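PDB 4RCK: hypothetical membrane spanning protein from Vibrio fischeri, which is of unknown function but carries a magnesium-binding von Willebrand factor type A domain of the BatA type, the part crystallised here. Local coordinates for residues Leu47-Lys51 and Leu92-Leu97; Ser131-Thr136 and Arg181-Glu185; Ala154-Thr158 and Ile191-Gly197; Gly162-Met166 and Val177-Arg181. All coordinates share one frame; numbering follows the deposited sequence.

In the fold
The chain is drawn out, and contact 1 lies on the opposite side of its centre from the other three, with centres about 59 Å from contact 2 and 63 Å from contact 4. Contacts 2, 3 and 4 cluster: the centre of contact 2 is about 12 Å from that of contact 4, with Arg181 shared, and about 17 Å from that of contact 3. Contact 2 carries Asp132, its side chain about 3 Å from a magnesium ion; in contact 1 the side chain of Leu97 is about 8 Å from that of Ser28, a magnesium ligand. Asp132 also bonds Ser30 of the second subunit, so each metal site probably draws on both chains, consistent with a domain-swapped dimer.

Contact 1. Residues Leu47-Lys51 and Leu92-Leu97; sequences LTAVK and LDRTVL
Lys51 reaches from helix 46-60 across to the place where helix 85-93 gives way to a loop, and its amino group ends between the carbonyls of Asp93 and Thr95. Its CG stands anti to the carbonyl carbon (chi1 -75°) and the rest of the chain is extended, so the methylenes run over the end of the helix before NZ arrives. The two bonds differ in approach. NZ lies 2.7 Å from Thr95 O and in the plane of that carbonyl, whereas it meets Asp93 O at 2.7 Å from well above the plane. The Asp93 carboxylate is only a neighbour in charge, with NZ 5.0 Å from OD1, so backbone oxygens do the gripping. The lysine chain and the Thr95 side chain run alongside each other head to tail, CE coming to 3.4 Å from Thr95 OG1.

Apolar groups fill in beside the lysine. Leu92 sends CD2 to 4.0 Å from Lys51 CA, against the backbone at the root of the side chain. One helical turn earlier, Leu47 turns CD2 to 4.2 Å from Leu97 CD2, the two leucines lying at a slant to each other; the same methyl faces Thr95 O. Leu47 also rests on Leu27, and Leu97 on Ala32, in loops near the metal-binding serines.

Lys51 thus ties down the last residue of helix 85-93 and the loop just past it, through the carbonyls of Asp93 and Thr95. It joins two helices of the von Willebrand factor A fold close to the loop of its metal-ion-dependent adhesion site.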
# COMPACT_ATOMS: atom_id res chain seq x y z
N LEU A 47 -23.50 15.71 10.16
CA LEU A 47 -22.93 14.39 9.89
C LEU A 47 -23.43 13.82 8.57
O LEU A 47 -22.68 13.16 7.85
CB LEU A 47 -23.26 13.42 11.03
CG LEU A 47 -22.73 12.00 10.84
CD1 LEU A 47 -21.21 12.00 10.69
CD2 LEU A 47 -23.15 11.09 11.99
N THR A 48 -24.69 14.09 8.24
CA THR A 48 -25.27 13.62 6.99
C THR A 48 -24.56 14.25 5.80
O THR A 48 -24.20 13.56 4.84
CB THR A 48 -26.77 13.93 6.90
OG1 THR A 48 -27.44 13.38 8.04
CG2 THR A 48 -27.36 13.33 5.64
N ALA A 49 -24.37 15.57 5.86
CA ALA A 49 -23.67 16.29 4.80
C ALA A 49 -22.25 15.78 4.65
O ALA A 49 -21.75 15.61 3.54
CB ALA A 49 -23.67 17.78 5.09
N VAL A 50 -21.60 15.53 5.78
CA VAL A 50 -20.24 15.01 5.80
C VAL A 50 -20.16 13.63 5.17
O VAL A 50 -19.29 13.38 4.32
CB VAL A 50 -19.69 14.95 7.23
CG1 VAL A 50 -18.39 14.16 7.28
CG2 VAL A 50 -19.51 16.35 7.78
N LYS A 51 -21.05 12.74 5.58
CA LYS A 51 -21.14 11.40 5.00
C LYS A 51 -21.21 11.48 3.48
O LYS A 51 -20.49 10.76 2.79
CB LYS A 51 -22.35 10.65 5.53
CG LYS A 51 -22.21 10.15 6.95
CD LYS A 51 -23.43 9.34 7.37
CE LYS A 51 -23.28 8.81 8.78
NZ LYS A 51 -24.42 7.94 9.16
N LEU A 92 -18.07 4.57 7.22
CA LEU A 92 -18.47 5.95 7.47
C LEU A 92 -19.98 6.05 7.47
O LEU A 92 -20.58 6.69 8.33
CB LEU A 92 -17.87 6.89 6.42
CG LEU A 92 -18.22 8.36 6.62
CD1 LEU A 92 -17.57 8.90 7.89
CD2 LEU A 92 -17.81 9.19 5.41
N ASP A 93 -20.60 5.39 6.49
CA ASP A 93 -22.05 5.41 6.31
C ASP A 93 -22.81 5.01 7.57
O ASP A 93 -23.82 5.61 7.91
CB ASP A 93 -22.44 4.49 5.15
CG ASP A 93 -23.34 5.17 4.14
OD1 ASP A 93 -23.97 6.19 4.49
OD2 ASP A 93 -23.41 4.68 3.00
N ARG A 94 -22.30 3.98 8.25
CA ARG A 94 -23.01 3.40 9.38
C ARG A 94 -22.71 4.08 10.71
O ARG A 94 -23.28 3.73 11.74
CB ARG A 94 -22.69 1.90 9.48
CG ARG A 94 -21.21 1.59 9.58
CD ARG A 94 -20.97 0.10 9.81
NE ARG A 94 -21.12 -0.68 8.58
CZ ARG A 94 -20.17 -1.47 8.09
NH1 ARG A 94 -19.01 -1.58 8.72
NH2 ARG A 94 -20.38 -2.16 6.97
N THR A 95 -21.81 5.06 10.69
CA THR A 95 -21.50 5.82 11.90
C THR A 95 -22.72 6.58 12.39
O THR A 95 -23.45 7.17 11.60
CB THR A 95 -20.35 6.83 11.68
OG1 THR A 95 -20.68 7.69 10.58
CG2 THR A 95 -19.05 6.11 11.39
N VAL A 96 -22.94 6.57 13.70
CA VAL A 96 -24.05 7.31 14.29
C VAL A 96 -23.53 8.30 15.32
O VAL A 96 -22.39 8.22 15.76
CB VAL A 96 -25.08 6.37 14.95
CG1 VAL A 96 -26.49 6.89 14.70
CG2 VAL A 96 -24.93 4.95 14.44
N LEU A 97 -24.39 9.24 15.71
CA LEU A 97 -24.00 10.31 16.61
C LEU A 97 -24.22 9.95 18.08
O LEU A 97 -24.88 8.95 18.38
CB LEU A 97 -24.77 11.59 16.26
CG LEU A 97 -25.87 11.43 15.20
CD1 LEU A 97 -27.17 10.92 15.82
CD2 LEU A 97 -26.11 12.74 14.45

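Contact 2. Residues Ser131-Thr136 and Arg181-Glu185; sequences SDGANT and RDLDE
At the metal-ion-dependent adhesion site, the loop Ser131-Thr136 leaves the end of strand 124-131 and leans on Arg181-Glu185, the backbones coming closest where Gly133 CA lies 4.2 Å from Leu183 CA. Asp132, a magnesium-binding residue whose side chain lies about 3 Å from the ion, turns away from this partner and toward the second subunit, where OD2 hydrogen-bonds Ser30 and forms a salt bridge with Arg46; Ser131 OG likewise bonds Asp26 of the second subunit.

What faces Arg181-Glu185 is therefore mainly backbone. The backbone sets Leu183 CB 3.4 Å from Asp132 O, and CG, anti to N (chi1 -173°), carries CD1 on toward the carbonyl of Ser131. Beyond that it packs on Tyr199 and Arg201 of strand 199-202, so one leucine bridges the loop and the sheet. This is the usual layout of a von Willebrand factor A domain, in which the metal loops gather at the C-terminal ends of the parallel strands.

Farther along, Ala134 and Asp184 meet through their CB atoms at 3.6 Å. The carboxylate of Asp184 looks elsewhere: it sits at the N-cap of helix 185-195, capping a backbone N of the first turn while OD2 bonds Thr187 OG1. Asp182 comes alongside the glycine, OD2 being 3.8 Å from Gly133 CA. Its side chain stands roughly square to that of Thr136, and the same OD2 is 4.1 Å from Thr136 CG2. Thr136 OG1 accepts a weak hydrogen bond from Thr104 N of the second subunit.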
# COMPACT_ATOMS: atom_id res chain seq x y z
N SER A 131 16.08 -19.60 -10.02
CA SER A 131 17.19 -19.74 -10.96
C SER A 131 17.33 -21.19 -11.40
O SER A 131 16.97 -22.11 -10.67
CB SER A 131 18.50 -19.25 -10.32
OG SER A 131 19.59 -19.39 -11.21
N ASP A 132 17.84 -21.39 -12.61
CA ASP A 132 18.09 -22.73 -13.13
C ASP A 132 19.56 -23.05 -12.94
O ASP A 132 19.99 -24.20 -13.07
CB ASP A 132 17.68 -22.84 -14.61
CG ASP A 132 18.34 -21.79 -15.49
OD1 ASP A 132 19.33 -21.16 -15.04
OD2 ASP A 132 17.89 -21.60 -16.65
N GLY A 133 20.31 -22.01 -12.61
CA GLY A 133 21.75 -22.09 -12.72
C GLY A 133 22.52 -21.66 -11.49
O GLY A 133 21.99 -21.02 -10.58
N ALA A 134 23.78 -22.05 -11.47
CA ALA A 134 24.70 -21.57 -10.47
C ALA A 134 25.03 -20.13 -10.79
O ALA A 134 24.81 -19.67 -11.92
CB ALA A 134 25.96 -22.42 -10.42
N ASN A 135 25.55 -19.41 -9.80
CA ASN A 135 26.00 -18.05 -10.01
C ASN A 135 27.34 -18.05 -10.75
O ASN A 135 28.39 -17.90 -10.14
CB ASN A 135 26.10 -17.32 -8.67
CG ASN A 135 26.71 -15.94 -8.80
OD1 ASN A 135 26.09 -15.02 -9.32
ND2 ASN A 135 27.93 -15.80 -8.30
N THR A 136 27.28 -18.22 -12.07
CA THR A 136 28.48 -18.38 -12.89
C THR A 136 29.29 -17.08 -12.98
O THR A 136 30.51 -17.09 -12.81
CB THR A 136 28.14 -18.86 -14.32
OG1 THR A 136 27.67 -17.76 -15.10
CG2 THR A 136 27.08 -19.95 -14.29
N ARG A 181 21.88 -29.85 -14.57
CA ARG A 181 23.21 -30.17 -14.06
C ARG A 181 23.78 -28.94 -13.37
O ARG A 181 24.44 -29.03 -12.33
CB ARG A 181 24.13 -30.62 -15.19
CG ARG A 181 23.40 -30.90 -16.49
CD ARG A 181 23.99 -30.14 -17.66
NE ARG A 181 22.96 -29.82 -18.65
CZ ARG A 181 22.46 -30.70 -19.52
NH1 ARG A 181 22.88 -31.95 -19.51
NH2 ARG A 181 21.53 -30.32 -20.39
N ASP A 182 23.50 -27.78 -13.97
CA ASP A 182 24.09 -26.52 -13.54
C ASP A 182 23.55 -26.06 -12.18
O ASP A 182 24.30 -25.50 -11.38
CB ASP A 182 23.83 -25.45 -14.59
CG ASP A 182 24.95 -24.44 -14.69
OD1 ASP A 182 26.12 -24.85 -14.53
OD2 ASP A 182 24.67 -23.25 -14.92
N LEU A 183 22.26 -26.31 -11.95
CA LEU A 183 21.56 -25.85 -10.75
C LEU A 183 22.35 -26.03 -9.45
O LEU A 183 22.59 -27.14 -9.00
CB LEU A 183 20.22 -26.58 -10.62
CG LEU A 183 19.29 -26.08 -9.50
CD1 LEU A 183 18.75 -24.70 -9.85
CD2 LEU A 183 18.16 -27.06 -9.23
N ASP A 184 22.75 -24.90 -8.86
CA ASP A 184 23.43 -24.89 -7.57
C ASP A 184 22.40 -24.84 -6.46
O ASP A 184 21.83 -23.78 -6.17
CB ASP A 184 24.39 -23.70 -7.47
CG ASP A 184 25.40 -23.86 -6.35
OD1 ASP A 184 25.20 -24.72 -5.48
OD2 ASP A 184 26.39 -23.09 -6.34
N GLU A 185 22.17 -25.98 -5.82
CA GLU A 185 21.13 -26.07 -4.80
C GLU A 185 21.63 -25.67 -3.42
O GLU A 185 20.92 -25.00 -2.67
CB GLU A 185 20.54 -27.48 -4.76
CG GLU A 185 19.72 -27.84 -5.99
CD GLU A 185 18.87 -29.08 -5.79
OE1 GLU A 185 17.74 -28.94 -5.28
OE2 GLU A 185 19.33 -30.18 -6.14

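Contact 3. Residues Ala154-Thr158 and Ile191-Gly197; sequences AKIYT and IATMTGG
With chi1 at 55°, Thr195 sets OG1 between its own backbone N and carbonyl carbon, turned to strand 154-158. There it receives a weak hydrogen bond from Ile156 N, 3.4 Å from OG1, while the carbonyls of Ile191 and Ala192 both lie within range of the hydroxyl proton. Thr195 CG2 packs against Ile156 CG2, the side chains crossing at a slant.

Lys155 has CG anti to N (chi1 -174°), which lays it on the chain after the helix, 3.5 Å from Gly197 N. That turn is a Schellman motif, with Gly196 at positive phi. Gly197 lets the strand backbone come close, its CA 3.6 Å from Ile156 O, and the Tyr157 ring also lies against it. Tyr157 OH itself bonds Glu219.

Deeper in, Ile191 CG2 meets Ile156 CG1 at 3.8 Å, and Leu110 of the second subunit packs on both isoleucines. Ala192 CA gives a C-H...O contact of 3.4 Å to Ile156 O. Helix 185-195 runs roughly antiparallel (155°) to strand 154-158 and leads to the neighbouring parallel strand 199-202, as in a beta-alpha-beta crossover. Close packing of apolar side chains and backbone probably does most of the holding, with one weak hydrogen bond across the segments.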
# COMPACT_ATOMS: atom_id res chain seq x y z
N ALA A 154 15.62 -8.51 5.12
CA ALA A 154 14.89 -9.14 4.04
C ALA A 154 14.97 -10.66 4.13
O ALA A 154 16.06 -11.24 4.22
CB ALA A 154 15.42 -8.67 2.69
N LYS A 155 13.81 -11.31 4.13
CA LYS A 155 13.74 -12.76 4.09
C LYS A 155 13.63 -13.21 2.64
O LYS A 155 12.63 -12.94 1.98
CB LYS A 155 12.54 -13.26 4.91
CG LYS A 155 12.45 -14.77 5.05
CD LYS A 155 11.16 -15.20 5.74
CE LYS A 155 11.17 -14.88 7.23
NZ LYS A 155 9.89 -15.27 7.89
N ILE A 156 14.67 -13.87 2.14
CA ILE A 156 14.66 -14.29 0.74
C ILE A 156 14.42 -15.79 0.58
O ILE A 156 15.14 -16.63 1.13
CB ILE A 156 15.99 -13.88 0.01
CG1 ILE A 156 16.44 -14.94 -1.00
CG2 ILE A 156 17.09 -13.58 0.99
CD1 ILE A 156 15.84 -14.77 -2.36
N TYR A 157 13.36 -16.11 -0.16
CA TYR A 157 13.03 -17.48 -0.53
C TYR A 157 13.67 -17.81 -1.87
O TYR A 157 13.62 -17.02 -2.81
CB TYR A 157 11.51 -17.67 -0.62
CG TYR A 157 10.78 -17.50 0.69
CD1 TYR A 157 10.72 -18.53 1.61
CD2 TYR A 157 10.12 -16.31 0.99
CE1 TYR A 157 10.04 -18.39 2.81
CE2 TYR A 157 9.44 -16.16 2.19
CZ TYR A 157 9.40 -17.20 3.09
OH TYR A 157 8.73 -17.05 4.28
N THR A 158 14.27 -18.99 -1.97
CA THR A 158 14.95 -19.40 -3.19
C THR A 158 14.23 -20.58 -3.85
O THR A 158 13.77 -21.49 -3.17
CB THR A 158 16.41 -19.77 -2.92
OG1 THR A 158 16.47 -20.93 -2.08
CG2 THR A 158 17.13 -18.62 -2.23
N ILE A 191 21.56 -19.39 0.94
CA ILE A 191 20.97 -18.06 0.83
C ILE A 191 19.67 -17.95 1.63
O ILE A 191 19.52 -17.06 2.46
CB ILE A 191 20.68 -17.69 -0.64
CG1 ILE A 191 21.99 -17.59 -1.43
CG2 ILE A 191 19.92 -16.38 -0.72
CD1 ILE A 191 21.79 -17.25 -2.89
N ALA A 192 18.75 -18.87 1.36
CA ALA A 192 17.46 -18.89 2.04
C ALA A 192 17.64 -19.08 3.55
O ALA A 192 17.04 -18.37 4.35
CB ALA A 192 16.58 -19.98 1.47
N THR A 193 18.47 -20.05 3.92
CA THR A 193 18.73 -20.36 5.32
C THR A 193 19.37 -19.18 6.05
O THR A 193 18.94 -18.83 7.15
CB THR A 193 19.64 -21.60 5.45
OG1 THR A 193 18.87 -22.79 5.24
CG2 THR A 193 20.27 -21.66 6.84
N MSE A 194 20.38 -18.58 5.43
CA MSE A 194 21.09 -17.45 6.01
C MSE A 194 20.15 -16.30 6.37
O MSE A 194 20.36 -15.60 7.36
CB MSE A 194 22.17 -16.95 5.04
CG MSE A 194 22.96 -15.76 5.53
SE MSE A 194 24.37 -15.28 4.28
CE MSE A 194 25.43 -16.91 4.37
N THR A 195 19.10 -16.14 5.58
CA THR A 195 18.19 -15.00 5.73
C THR A 195 16.86 -15.39 6.35
O THR A 195 16.01 -14.54 6.60
CB THR A 195 17.93 -14.35 4.38
OG1 THR A 195 17.43 -15.34 3.47
CG2 THR A 195 19.22 -13.76 3.82
N GLY A 196 16.67 -16.69 6.59
CA GLY A 196 15.49 -17.16 7.28
C GLY A 196 14.38 -17.66 6.37
O GLY A 196 13.34 -18.12 6.85
N GLY A 197 14.59 -17.57 5.07
CA GLY A 197 13.62 -18.07 4.11
C GLY A 197 13.72 -19.57 3.95
O GLY A 197 14.34 -20.25 4.76

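Contact 4. Residues Gly162-Met166 and Val177-Arg181; sequences GAGEM and VNTAR
Thr179 and Gly164 bond to each other twice, through backbone and side chain, at the foot of a beta hairpin. Thr179 N donates to Gly164 O at 3.0 Å; the bond is straight at the hydrogen (166°), but the donor stands well above the plane of the carbonyl. In return Thr179 OG1, brought round by a chi1 of 60°, takes the N-H of Gly164 at 3.1 Å. A weak bond from Ala163 N reaches the same oxygen. The hydroxyl also bonds Asp35 OD1 of the second subunit, its strongest partner, probably as donor, and Asp35 OD2 there is a weak second acceptor for Ala163 N. The carbonyl of Thr179 goes to Arg46 of that subunit.

Farther up, Met166 (selenomethionine) and Val177 form an antiparallel hydrogen-bonded pair. Val177 N meets Met166 O at 2.8 Å, and Met166 N bonds Val177 O in the other direction. Glu165 and Asn178 make the non-hydrogen-bonded pair next to it, where Asn178 CA gives a C-H...O contact of 3.4 Å to Gly164 O, beside the true hydrogen bond from Thr179 N. Asn178 OD1 is 2.9 Å from Glu165 N, yet the angle is too poor for a hydrogen bond. Gly162 O is satisfied outside the hairpin, by Arg201.

Toward strand 154-161, Ala180 CB rests 4.0 Å from Gly162 CA. These bonds close the base of the two-stranded antiparallel hairpin 165-169/174-178, which springs from the loops beside the metal-ion-dependent adhesion site of the von Willebrand factor A domain.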
# COMPACT_ATOMS: atom_id res chain seq x y z
N GLY A 162 14.04 -26.94 -12.60
CA GLY A 162 14.64 -27.90 -13.51
C GLY A 162 14.10 -29.29 -13.24
O GLY A 162 13.79 -29.63 -12.09
N ALA A 163 13.99 -30.10 -14.28
CA ALA A 163 13.42 -31.43 -14.16
C ALA A 163 14.38 -32.42 -13.52
O ALA A 163 13.98 -33.27 -12.72
CB ALA A 163 12.98 -31.95 -15.52
N GLY A 164 15.66 -32.31 -13.86
CA GLY A 164 16.65 -33.28 -13.44
C GLY A 164 16.72 -34.40 -14.46
O GLY A 164 16.52 -34.17 -15.65
N GLU A 165 16.99 -35.62 -13.99
CA GLU A 165 17.08 -36.77 -14.88
C GLU A 165 15.76 -37.01 -15.61
O GLU A 165 14.70 -37.09 -14.99
CB GLU A 165 17.49 -38.03 -14.10
CG GLU A 165 18.71 -38.73 -14.68
CD GLU A 165 19.01 -40.06 -14.00
OE1 GLU A 165 18.47 -40.30 -12.91
OE2 GLU A 165 19.78 -40.85 -14.57
N MSE A 166 15.84 -37.12 -16.93
CA MSE A 166 14.64 -37.24 -17.76
C MSE A 166 14.88 -38.19 -18.93
O MSE A 166 15.85 -38.05 -19.67
CB MSE A 166 14.22 -35.86 -18.28
CG MSE A 166 12.72 -35.60 -18.26
SE MSE A 166 12.27 -33.75 -18.70
CE MSE A 166 12.92 -33.71 -20.54
N VAL A 177 18.54 -37.58 -20.27
CA VAL A 177 19.03 -36.22 -20.09
C VAL A 177 18.79 -35.74 -18.67
O VAL A 177 17.69 -35.86 -18.14
CB VAL A 177 18.34 -35.24 -21.07
CG1 VAL A 177 19.05 -33.89 -21.07
CG2 VAL A 177 18.32 -35.83 -22.48
N ASN A 178 19.84 -35.21 -18.04
CA ASN A 178 19.69 -34.50 -16.77
C ASN A 178 19.69 -33.00 -17.05
O ASN A 178 20.74 -32.41 -17.31
CB ASN A 178 20.79 -34.87 -15.78
CG ASN A 178 20.62 -34.19 -14.43
OD1 ASN A 178 19.69 -34.49 -13.68
ND2 ASN A 178 21.53 -33.27 -14.12
N THR A 179 18.51 -32.40 -17.01
CA THR A 179 18.31 -31.05 -17.53
C THR A 179 18.77 -29.92 -16.61
O THR A 179 18.86 -28.77 -17.04
CB THR A 179 16.83 -30.82 -17.85
OG1 THR A 179 16.05 -30.98 -16.66
CG2 THR A 179 16.35 -31.82 -18.89
N ALA A 180 19.07 -30.25 -15.36
CA ALA A 180 19.55 -29.24 -14.42
C ALA A 180 20.85 -29.68 -13.76
O ALA A 180 20.91 -29.85 -12.54
CB ALA A 180 18.49 -28.96 -13.36
N ARG A 181 21.88 -29.85 -14.57
CA ARG A 181 23.21 -30.17 -14.06
C ARG A 181 23.78 -28.94 -13.37
O ARG A 181 24.44 -29.03 -12.33
CB ARG A 181 24.13 -30.62 -15.19
CG ARG A 181 23.40 -30.90 -16.49
CD ARG A 181 23.99 -30.14 -17.66
NE ARG A 181 22.96 -29.82 -18.65
CZ ARG A 181 22.46 -30.70 -19.52
NH1 ARG A 181 22.88 -31.95 -19.51
NH2 ARG A 181 21.53 -30.32 -20.39